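Local coordinates for protein tryptophan synthase alpha chain (Campylobacter jejuni, PDB 3THA) that probably cleaves indoleglycerol phosphate to indole and glyceraldehyde 3-phosphate as the alpha subunit of tryptophan synthase, in the final step of tryptophan biosynthesis, at residues Phe7-Tyr11 against Asn199-Phe203; Asn16-Leu22 against Ile42-Gly48; Leu125-Glu129 against Arg156-Leu160; Asn210-Lys215 against Glu247-Lys251. The contacts are given in a common frame with arbitrary orientation. Numbering follows the deposited sequence.

In the fold
Start at the N terminus: the turn at Phe7-Tyr11, ahead of the first barrel strand, meets Asn199-Phe203 at the start of strand 202-205. Contact 1 thus closes a loop holding the first six strands, and contacts 2 and 3 both fall within it. Contact 2 pairs the first two strands and spans just helix 27-35; it touches contact 1 where Phe7 and Phe203 pack on Ile44. Contact 3, on the periphery, links the loop after strand 117-121 to helix 154-161. Contact 4 opens after contact 1 has closed and brings the C-terminal end to helix 212-217; its Phe250 packs against Asn16, Val17 and Ile42 of contact 2.

Contact 1: residues Phe7-Tyr11 against Asn199-Phe203; sequences FRKFY and NLPIF
Phe7, in a short 3-10 turn (Phe10 N to Phe7 O, 2.9 Å), aims at the other segment with chi1 off-rotamer at -95°; Phe7 CB lies 3.9 Å from Pro201 CG and Phe7 CD1 4.4 Å from Phe203 CE2. Arg8 (chi1 m, chi2 -149°, chi3 t, chi4 73°) starts sideways, with Pro201 CD over one guanidinium face, 3.5 Å from Arg8 NH1, while Arg8 NH1 and NH2 donate to Asn199 O at 2.9 and 3.1 Å. Tyr11 takes chi1 p, bringing its OH 3.6 Å from Pro201 CB. Phe203 (m) turns its edge to the Tyr11 face, an offset edge-to-face pair, centroids 5.9 Å apart, planes at 79°. The backbones come nearest at Arg8 and Pro201, CA atoms 6.9 Å apart; Leu200 and Pro201 run extended into the strand at Ile202, but Asn199 (phi/psi -101/-4) is not extended. Phe7 also packs on Ile44 and Val92 of strands 44-48 and 90-94, so this segment covers the N-terminal end of the TIM barrel, as in other TrpA chains.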
# COMPACT_ATOMS: atom_id res chain seq x y z
N PHE B 7 24.88 3.39 -9.77
CA PHE B 7 23.80 2.98 -10.63
C PHE B 7 24.00 3.37 -12.08
O PHE B 7 23.49 2.70 -12.99
CB PHE B 7 22.46 3.53 -10.14
CG PHE B 7 21.69 2.58 -9.29
CD1 PHE B 7 20.84 1.66 -9.86
CD2 PHE B 7 21.84 2.59 -7.91
CE1 PHE B 7 20.11 0.77 -9.04
CE2 PHE B 7 21.11 1.71 -7.10
CZ PHE B 7 20.25 0.82 -7.65
N ARG B 8 24.72 4.46 -12.29
CA ARG B 8 24.98 4.94 -13.64
C ARG B 8 25.74 3.92 -14.48
O ARG B 8 25.90 4.09 -15.73
CB ARG B 8 25.74 6.26 -13.58
CG ARG B 8 24.81 7.42 -13.55
CD ARG B 8 25.41 8.67 -14.22
NE ARG B 8 24.46 9.76 -14.03
CZ ARG B 8 24.27 10.38 -12.88
NH1 ARG B 8 24.96 10.04 -11.78
NH2 ARG B 8 23.36 11.33 -12.81
N LYS B 9 26.20 2.86 -13.79
CA LYS B 9 26.89 1.72 -14.44
C LYS B 9 25.95 0.65 -15.01
O LYS B 9 26.41 -0.35 -15.57
CB LYS B 9 27.93 1.09 -13.50
CG LYS B 9 29.36 1.60 -13.75
CD LYS B 9 30.19 1.69 -12.47
CE LYS B 9 31.25 2.79 -12.62
NZ LYS B 9 31.23 3.72 -11.43
N PHE B 10 24.64 0.87 -14.86
CA PHE B 10 23.64 -0.14 -15.18
C PHE B 10 22.76 0.20 -16.37
O PHE B 10 21.89 -0.58 -16.73
CB PHE B 10 22.79 -0.44 -13.94
CG PHE B 10 23.48 -1.35 -12.97
CD1 PHE B 10 24.23 -0.82 -11.92
CD2 PHE B 10 23.41 -2.73 -13.13
CE1 PHE B 10 24.90 -1.67 -11.03
CE2 PHE B 10 24.07 -3.58 -12.23
CZ PHE B 10 24.82 -3.05 -11.17
N TYR B 11 23.03 1.34 -17.00
CA TYR B 11 22.22 1.83 -18.11
C TYR B 11 23.02 2.80 -18.98
O TYR B 11 24.04 3.33 -18.55
CB TYR B 11 20.93 2.48 -17.56
CG TYR B 11 21.10 3.81 -16.83
CD1 TYR B 11 21.34 3.86 -15.47
CD2 TYR B 11 21.03 5.01 -17.53
CE1 TYR B 11 21.50 5.11 -14.81
CE2 TYR B 11 21.19 6.24 -16.91
CZ TYR B 11 21.42 6.28 -15.55
OH TYR B 11 21.57 7.50 -14.96
N ASN B 199 24.14 14.55 -7.18
CA ASN B 199 24.59 14.08 -8.48
C ASN B 199 24.06 12.68 -8.87
O ASN B 199 24.31 12.21 -10.00
CB ASN B 199 26.12 14.14 -8.50
CG ASN B 199 26.63 15.56 -8.29
OD1 ASN B 199 27.00 16.24 -9.25
ND2 ASN B 199 26.60 16.04 -7.04
N LEU B 200 23.33 12.05 -7.95
CA LEU B 200 22.84 10.70 -8.14
C LEU B 200 21.78 10.70 -9.22
O LEU B 200 21.13 11.74 -9.44
CB LEU B 200 22.18 10.18 -6.87
CG LEU B 200 23.08 9.95 -5.67
CD1 LEU B 200 22.20 9.96 -4.45
CD2 LEU B 200 23.88 8.63 -5.81
N PRO B 201 21.61 9.54 -9.89
CA PRO B 201 20.56 9.42 -10.89
C PRO B 201 19.13 9.61 -10.33
O PRO B 201 18.83 9.29 -9.17
CB PRO B 201 20.77 8.02 -11.46
CG PRO B 201 21.69 7.33 -10.50
CD PRO B 201 22.52 8.38 -9.90
N ILE B 202 18.28 10.20 -11.16
CA ILE B 202 16.88 10.44 -10.82
C ILE B 202 16.01 9.61 -11.75
O ILE B 202 16.16 9.66 -12.98
CB ILE B 202 16.56 11.98 -10.90
CG1 ILE B 202 17.60 12.75 -10.06
CG2 ILE B 202 15.12 12.28 -10.38
CD1 ILE B 202 17.73 14.22 -10.36
N PHE B 203 15.16 8.78 -11.15
CA PHE B 203 14.23 7.88 -11.84
C PHE B 203 12.81 8.22 -11.42
O PHE B 203 12.52 8.32 -10.23
CB PHE B 203 14.48 6.41 -11.47
CG PHE B 203 15.90 5.90 -11.73
CD1 PHE B 203 16.74 6.48 -12.65
CD2 PHE B 203 16.35 4.77 -11.07
CE1 PHE B 203 18.03 6.00 -12.85
CE2 PHE B 203 17.65 4.27 -11.27
CZ PHE B 203 18.49 4.89 -12.16

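Contact 2: residues Asn16-Leu22 against Ile42-Gly48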
# COMPACT_ATOMS: atom_id res chain seq x y z
N ASN B 16 15.69 1.70 -17.85
CA ASN B 16 14.41 1.03 -17.75
C ASN B 16 14.32 0.27 -16.45
O ASN B 16 15.15 -0.60 -16.17
CB ASN B 16 14.19 0.13 -18.95
CG ASN B 16 14.34 0.86 -20.24
OD1 ASN B 16 13.92 2.00 -20.37
ND2 ASN B 16 14.95 0.21 -21.22
N VAL B 17 13.34 0.64 -15.62
CA VAL B 17 13.21 0.06 -14.29
C VAL B 17 11.85 -0.57 -14.23
O VAL B 17 10.89 -0.00 -14.70
CB VAL B 17 13.30 1.13 -13.16
CG1 VAL B 17 13.28 0.45 -11.78
CG2 VAL B 17 14.56 1.95 -13.32
N ALA B 18 11.77 -1.75 -13.63
CA ALA B 18 10.51 -2.42 -13.56
C ALA B 18 10.33 -3.06 -12.21
O ALA B 18 11.29 -3.43 -11.52
CB ALA B 18 10.41 -3.49 -14.69
N TYR B 19 9.08 -3.25 -11.87
CA TYR B 19 8.76 -3.92 -10.64
C TYR B 19 7.95 -5.16 -10.98
O TYR B 19 7.11 -5.13 -11.90
CB TYR B 19 7.99 -2.91 -9.75
CG TYR B 19 7.26 -3.50 -8.58
CD1 TYR B 19 7.82 -3.45 -7.32
CD2 TYR B 19 5.98 -4.04 -8.73
CE1 TYR B 19 7.17 -4.00 -6.22
CE2 TYR B 19 5.31 -4.58 -7.64
CZ TYR B 19 5.92 -4.56 -6.38
OH TYR B 19 5.28 -5.08 -5.27
N THR B 20 8.18 -6.24 -10.23
CA THR B 20 7.34 -7.44 -10.29
C THR B 20 7.17 -7.98 -8.88
O THR B 20 7.97 -7.71 -7.97
CB THR B 20 7.94 -8.61 -11.20
OG1 THR B 20 6.97 -9.67 -11.37
CG2 THR B 20 9.19 -9.24 -10.59
N VAL B 21 6.12 -8.77 -8.71
CA VAL B 21 5.88 -9.47 -7.46
C VAL B 21 6.40 -10.91 -7.62
O VAL B 21 5.91 -11.67 -8.43
CB VAL B 21 4.37 -9.50 -7.12
CG1 VAL B 21 4.17 -9.92 -5.65
CG2 VAL B 21 3.74 -8.14 -7.34
N LEU B 22 7.40 -11.26 -6.82
CA LEU B 22 7.95 -12.59 -6.83
C LEU B 22 6.89 -13.57 -6.39
O LEU B 22 6.18 -13.31 -5.43
CB LEU B 22 9.14 -12.63 -5.89
CG LEU B 22 10.34 -11.92 -6.53
CD1 LEU B 22 11.54 -12.05 -5.65
CD2 LEU B 22 10.67 -12.53 -7.91
N ILE B 42 15.11 -4.43 -19.62
CA ILE B 42 15.10 -3.88 -18.26
C ILE B 42 16.52 -3.84 -17.67
O ILE B 42 17.23 -4.86 -17.69
CB ILE B 42 14.22 -4.73 -17.36
CG1 ILE B 42 12.78 -4.73 -17.90
CG2 ILE B 42 14.31 -4.29 -15.90
CD1 ILE B 42 11.91 -5.83 -17.33
N ASP B 43 16.90 -2.68 -17.13
CA ASP B 43 18.24 -2.45 -16.62
C ASP B 43 18.29 -2.71 -15.11
O ASP B 43 19.30 -3.22 -14.60
CB ASP B 43 18.67 -1.01 -16.89
CG ASP B 43 18.71 -0.68 -18.37
OD1 ASP B 43 19.20 -1.52 -19.16
OD2 ASP B 43 18.27 0.43 -18.74
N ILE B 44 17.21 -2.36 -14.41
CA ILE B 44 17.13 -2.53 -12.98
C ILE B 44 15.78 -3.11 -12.66
O ILE B 44 14.78 -2.53 -13.03
CB ILE B 44 17.24 -1.16 -12.28
CG1 ILE B 44 18.49 -0.48 -12.76
CG2 ILE B 44 17.16 -1.29 -10.73
CD1 ILE B 44 18.46 0.99 -12.60
N LEU B 45 15.75 -4.24 -11.96
CA LEU B 45 14.50 -4.81 -11.53
C LEU B 45 14.23 -4.61 -10.06
O LEU B 45 15.12 -4.90 -9.21
CB LEU B 45 14.49 -6.31 -11.81
CG LEU B 45 13.16 -6.99 -11.56
CD1 LEU B 45 12.15 -6.50 -12.60
CD2 LEU B 45 13.34 -8.54 -11.62
N GLU B 46 13.01 -4.17 -9.74
CA GLU B 46 12.58 -4.12 -8.35
C GLU B 46 11.78 -5.37 -7.98
O GLU B 46 10.87 -5.77 -8.70
CB GLU B 46 11.76 -2.86 -8.07
CG GLU B 46 12.44 -1.55 -8.53
CD GLU B 46 11.55 -0.31 -8.40
OE1 GLU B 46 10.33 -0.48 -8.23
OE2 GLU B 46 12.06 0.83 -8.51
N LEU B 47 12.10 -5.97 -6.86
CA LEU B 47 11.53 -7.25 -6.53
C LEU B 47 10.61 -7.06 -5.33
O LEU B 47 11.09 -6.90 -4.20
CB LEU B 47 12.64 -8.25 -6.19
CG LEU B 47 13.80 -8.54 -7.14
CD1 LEU B 47 14.75 -9.55 -6.50
CD2 LEU B 47 13.27 -9.09 -8.41
N GLY B 48 9.30 -7.03 -5.59
CA GLY B 48 8.34 -6.97 -4.53
C GLY B 48 8.24 -8.32 -3.88
O GLY B 48 8.05 -9.34 -4.57
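Asn16 opens the pairing: its N donates to Asp43 OD2 (3.0 Å), its O accepts from Asp43 N (2.9 Å) and Ile44 N (3.2 Å), and its OD1 is held by Arg218. Val17, level with Ile44, sets CG2 4.1 Å from Ile44 CD1 and CG1 3.5 Å from Glu46 OE2. Ala18 N then takes Ile44 O (3.2 Å) and Ala18 O receives Glu46 N at a tight 2.6 Å; Ala18 CB packs on Ile42 CD1 (3.8 Å) and, like Leu45, faces the helices, Ala18 meeting Ile230 and Leu45 helix 27-35. Tyr19 returns to the face of Val17 and Glu46; Tyr19 CE1 lies 3.6 Å from Gly48 CA, and a CB on that glycine would hit the Tyr19 hydroxyl. Thr20 N binds Glu46 O (3.1 Å) and Thr20 O accepts Gly48 N (2.8 Å). Beyond Val21, Leu22 N reaches Gly48 O (3.0 Å). Two parallel strands 20° apart, joined through helix 27-35, make the first beta-alpha-beta unit of a TIM barrel, with Glu46, the predicted proton acceptor, inside.

Contact 3: residues Leu125-Glu129 against Arg156-Leu160; sequences LSFEE and RVKKL
Residues Leu125-Glu129 leave an extended loop at Leu125 and Ser126 and tighten into a 3-10 turn over Phe127-Glu129, with Glu129 N bonded to Ser126 O at 3.1 Å; Arg156-Leu160 is one helical turn, Leu160 N to Arg156 O 2.9 Å. The closest CA atoms, those of Phe127 and Leu160, are 7.9 Å apart, so side chains alone bridge the gap. Phe127, chi1 t, points across: its CB sits 3.7 Å from Leu160 CD2 and 3.6 Å from Arg156 NH2, and its CE1 3.7 Å from Lys159 NZ. Arg156 (chi1 t, chi2 p, chi3 t) reaches out to Glu128, whose chi2 near 86° folds the carboxylate round to meet it. Glu128 OE2 and Arg156 NH1 form a salt bridge at 2.9 Å, joined by a weak hydrogen bond from Arg156 NH2 to Glu128 OE1 at 3.0 Å. A surface salt bridge, one weak hydrogen bond and one apolar contact, with no backbone bond across, thus join the loop before helix 131-140 to helix 154-161 through side chains only.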
# COMPACT_ATOMS: atom_id res chain seq x y z
N LEU B 125 8.09 3.65 4.96
CA LEU B 125 9.08 3.90 6.00
C LEU B 125 9.56 5.32 5.81
O LEU B 125 10.33 5.59 4.89
CB LEU B 125 10.24 2.92 5.94
CG LEU B 125 11.23 2.94 7.11
CD1 LEU B 125 10.58 2.40 8.37
CD2 LEU B 125 12.42 2.09 6.75
N SER B 126 9.09 6.25 6.64
CA SER B 126 9.57 7.63 6.52
C SER B 126 11.05 7.74 6.93
O SER B 126 11.62 6.85 7.59
CB SER B 126 8.76 8.59 7.40
OG SER B 126 9.12 8.38 8.75
N PHE B 127 11.67 8.86 6.55
CA PHE B 127 13.08 9.04 6.83
C PHE B 127 13.38 8.96 8.34
O PHE B 127 14.37 8.35 8.79
CB PHE B 127 13.54 10.38 6.29
CG PHE B 127 14.97 10.70 6.64
CD1 PHE B 127 15.26 11.48 7.77
CD2 PHE B 127 16.02 10.15 5.88
CE1 PHE B 127 16.58 11.75 8.11
CE2 PHE B 127 17.36 10.41 6.22
CZ PHE B 127 17.64 11.21 7.34
N GLU B 128 12.53 9.61 9.11
CA GLU B 128 12.65 9.67 10.55
C GLU B 128 12.62 8.29 11.24
O GLU B 128 13.16 8.16 12.35
CB GLU B 128 11.54 10.56 11.11
CG GLU B 128 11.78 12.08 10.85
CD GLU B 128 11.27 12.59 9.46
OE1 GLU B 128 10.72 11.80 8.62
OE2 GLU B 128 11.43 13.83 9.22
N GLU B 129 11.98 7.30 10.59
CA GLU B 129 11.84 5.95 11.15
C GLU B 129 12.98 5.07 10.71
O GLU B 129 13.18 3.99 11.24
CB GLU B 129 10.54 5.28 10.69
CG GLU B 129 9.30 5.68 11.41
CD GLU B 129 8.06 5.12 10.74
OE1 GLU B 129 7.69 3.94 10.99
OE2 GLU B 129 7.46 5.86 9.93
N ARG B 156 13.26 20.33 2.41
CA ARG B 156 13.15 18.94 2.80
C ARG B 156 13.87 18.05 1.75
O ARG B 156 14.44 17.01 2.07
CB ARG B 156 11.67 18.57 3.02
CG ARG B 156 11.38 17.08 3.25
CD ARG B 156 11.48 16.67 4.72
NE ARG B 156 11.15 15.26 4.92
CZ ARG B 156 11.65 14.48 5.89
NH1 ARG B 156 12.53 14.97 6.78
NH2 ARG B 156 11.26 13.20 5.98
N VAL B 157 13.90 18.51 0.51
CA VAL B 157 14.56 17.77 -0.56
C VAL B 157 16.08 17.85 -0.40
O VAL B 157 16.78 16.84 -0.48
CB VAL B 157 14.12 18.30 -1.98
CG1 VAL B 157 14.98 17.72 -3.10
CG2 VAL B 157 12.64 18.04 -2.22
N LYS B 158 16.59 19.06 -0.20
CA LYS B 158 18.02 19.27 0.07
C LYS B 158 18.47 18.34 1.21
O LYS B 158 19.45 17.60 1.08
CB LYS B 158 18.28 20.76 0.36
CG LYS B 158 19.67 21.11 0.89
CD LYS B 158 20.03 22.59 0.60
CE LYS B 158 21.28 23.08 1.36
NZ LYS B 158 22.60 22.57 0.84
N LYS B 159 17.73 18.34 2.31
CA LYS B 159 18.02 17.46 3.42
C LYS B 159 17.92 15.94 3.10
O LYS B 159 18.75 15.15 3.57
CB LYS B 159 17.16 17.87 4.61
CG LYS B 159 17.08 16.86 5.70
CD LYS B 159 16.00 17.20 6.73
CE LYS B 159 15.65 15.95 7.58
NZ LYS B 159 16.85 15.42 8.33
N LEU B 160 16.93 15.51 2.31
CA LEU B 160 16.82 14.08 2.01
C LEU B 160 17.90 13.59 1.05
O LEU B 160 18.36 12.44 1.16
CB LEU B 160 15.44 13.74 1.47
CG LEU B 160 14.34 13.72 2.55
CD1 LEU B 160 12.97 13.99 1.92
CD2 LEU B 160 14.32 12.39 3.32

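Contact 4: residues Asn210-Lys215 against Glu247-Lys251; sequences NNQDVK and EEIFK
Hydrogen bonds set this corner. Within Asn210-Lys215, a weakly bonded helix starts near Gln212: Asn210 OD1 accepts from Asp213 N in a capping bond, modelled very short at 2.4 Å, and in backbone bonds Asn211 O takes Val214 N (2.7 Å) and Lys215 N (2.8 Å). Side chain to backbone across the segments, Asn211, chi1 t, directs its CB toward the opposing turn, and Asn211 ND2 donates to Ile249 O at 2.6 Å with an angle of 166°. A weaker bond runs from Lys215 NZ to Lys251 O, 3.2 Å, at the last modelled residue; Lys215 has chi2 and chi3 t, with chi1 (-91°) and chi4 (144°) off-rotamer. The receiving backbone makes a type I beta turn from Glu248 to Lys251, and the CA atoms of Asn211 and Ile249 stand 4.7 Å apart. Apolar contact is slighter: Val214 CG1 meets Ile249 CG2 at 4.2 Å. In van der Waals packing, Val214 CG2 lies 3.5 Å from Ile249 O, and Lys251 CG 3.6 Å from Asn211 ND2. Ile249 and Phe250 send their CB atoms away from helix 212-217: Ile249 packs on strand 223-226 and helix 228-233, Phe250 on strand 223-226 and the loop at Pro41 and Ile42, so the C-terminal turn lies wedged between helix 212-217 and the outside of the barrel.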
# COMPACT_ATOMS: atom_id res chain seq x y z
N ASN B 210 1.55 3.11 -20.54
CA ASN B 210 1.72 2.85 -21.96
C ASN B 210 3.21 2.99 -22.32
O ASN B 210 4.02 3.17 -21.42
CB ASN B 210 0.81 3.85 -22.71
CG ASN B 210 1.44 4.42 -23.98
OD1 ASN B 210 2.33 5.27 -23.91
ND2 ASN B 210 0.96 3.97 -25.15
N ASN B 211 3.54 2.92 -23.61
CA ASN B 211 4.92 3.08 -24.12
C ASN B 211 5.34 4.49 -24.53
O ASN B 211 6.43 4.92 -24.19
CB ASN B 211 5.20 2.13 -25.29
CG ASN B 211 6.54 2.42 -25.97
OD1 ASN B 211 6.58 2.98 -27.06
ND2 ASN B 211 7.63 2.07 -25.30
N GLN B 212 4.51 5.20 -25.30
CA GLN B 212 4.82 6.61 -25.66
C GLN B 212 4.77 7.44 -24.34
O GLN B 212 5.31 8.54 -24.26
CB GLN B 212 3.89 7.20 -26.77
CG GLN B 212 3.18 6.23 -27.80
CD GLN B 212 4.00 5.86 -29.08
OE1 GLN B 212 5.18 5.51 -29.00
NE2 GLN B 212 3.33 5.88 -30.26
N ASP B 213 4.11 6.85 -23.34
CA ASP B 213 3.98 7.29 -21.94
C ASP B 213 5.34 7.09 -21.27
O ASP B 213 5.63 7.72 -20.27
CB ASP B 213 2.97 6.34 -21.25
CG ASP B 213 2.05 7.02 -20.23
OD1 ASP B 213 1.56 8.15 -20.43
OD2 ASP B 213 1.73 6.36 -19.23
N VAL B 214 6.17 6.19 -21.79
CA VAL B 214 7.51 6.04 -21.23
C VAL B 214 8.52 6.80 -22.06
O VAL B 214 9.52 7.26 -21.53
CB VAL B 214 7.95 4.56 -20.96
CG1 VAL B 214 6.76 3.65 -20.88
CG2 VAL B 214 8.98 4.07 -21.96
N LYS B 215 8.25 6.95 -23.36
CA LYS B 215 9.18 7.69 -24.20
C LYS B 215 9.16 9.19 -23.84
O LYS B 215 10.08 9.93 -24.20
CB LYS B 215 8.94 7.43 -25.69
CG LYS B 215 9.77 6.27 -26.26
CD LYS B 215 9.46 6.00 -27.74
CE LYS B 215 10.52 5.07 -28.34
NZ LYS B 215 10.01 4.08 -29.35
N GLU B 247 8.51 -5.70 -23.73
CA GLU B 247 9.42 -5.05 -24.63
C GLU B 247 8.63 -4.12 -25.53
O GLU B 247 9.19 -3.34 -26.33
CB GLU B 247 10.23 -6.08 -25.41
CG GLU B 247 11.50 -5.46 -25.99
CD GLU B 247 12.61 -6.45 -26.25
OE1 GLU B 247 12.30 -7.66 -26.44
OE2 GLU B 247 13.79 -6.01 -26.28
N GLU B 248 7.30 -4.23 -25.37
CA GLU B 248 6.35 -3.29 -25.95
C GLU B 248 6.45 -2.03 -25.10
O GLU B 248 6.49 -0.91 -25.60
CB GLU B 248 4.94 -3.88 -25.91
CG GLU B 248 3.92 -3.22 -26.84
CD GLU B 248 2.89 -4.23 -27.43
OE1 GLU B 248 2.77 -5.39 -26.91
OE2 GLU B 248 2.22 -3.89 -28.43
N ILE B 249 6.52 -2.22 -23.80
CA ILE B 249 6.57 -1.11 -22.90
C ILE B 249 7.86 -0.30 -23.05
O ILE B 249 7.82 0.92 -23.02
CB ILE B 249 6.26 -1.58 -21.49
CG1 ILE B 249 4.81 -2.11 -21.47
CG2 ILE B 249 6.47 -0.47 -20.44
CD1 ILE B 249 4.43 -2.92 -20.22
N PHE B 250 9.00 -0.94 -23.32
CA PHE B 250 10.28 -0.23 -23.31
C PHE B 250 10.97 0.02 -24.67
O PHE B 250 12.19 0.13 -24.71
CB PHE B 250 11.28 -0.94 -22.39
CG PHE B 250 10.96 -0.86 -20.90
CD1 PHE B 250 11.07 0.36 -20.20
CD2 PHE B 250 10.61 -2.00 -20.20
CE1 PHE B 250 10.79 0.44 -18.84
CE2 PHE B 250 10.34 -1.94 -18.84
CZ PHE B 250 10.42 -0.72 -18.15
N LYS B 251 10.22 0.14 -25.76
CA LYS B 251 10.82 0.49 -27.04
C LYS B 251 11.46 1.90 -27.06
O LYS B 251 12.25 2.28 -27.95
CB LYS B 251 9.79 0.39 -28.16
CG LYS B 251 8.49 -0.36 -27.82
CD LYS B 251 7.44 -0.06 -28.92
CE LYS B 251 6.03 -0.54 -28.57
NZ LYS B 251 5.02 0.41 -29.08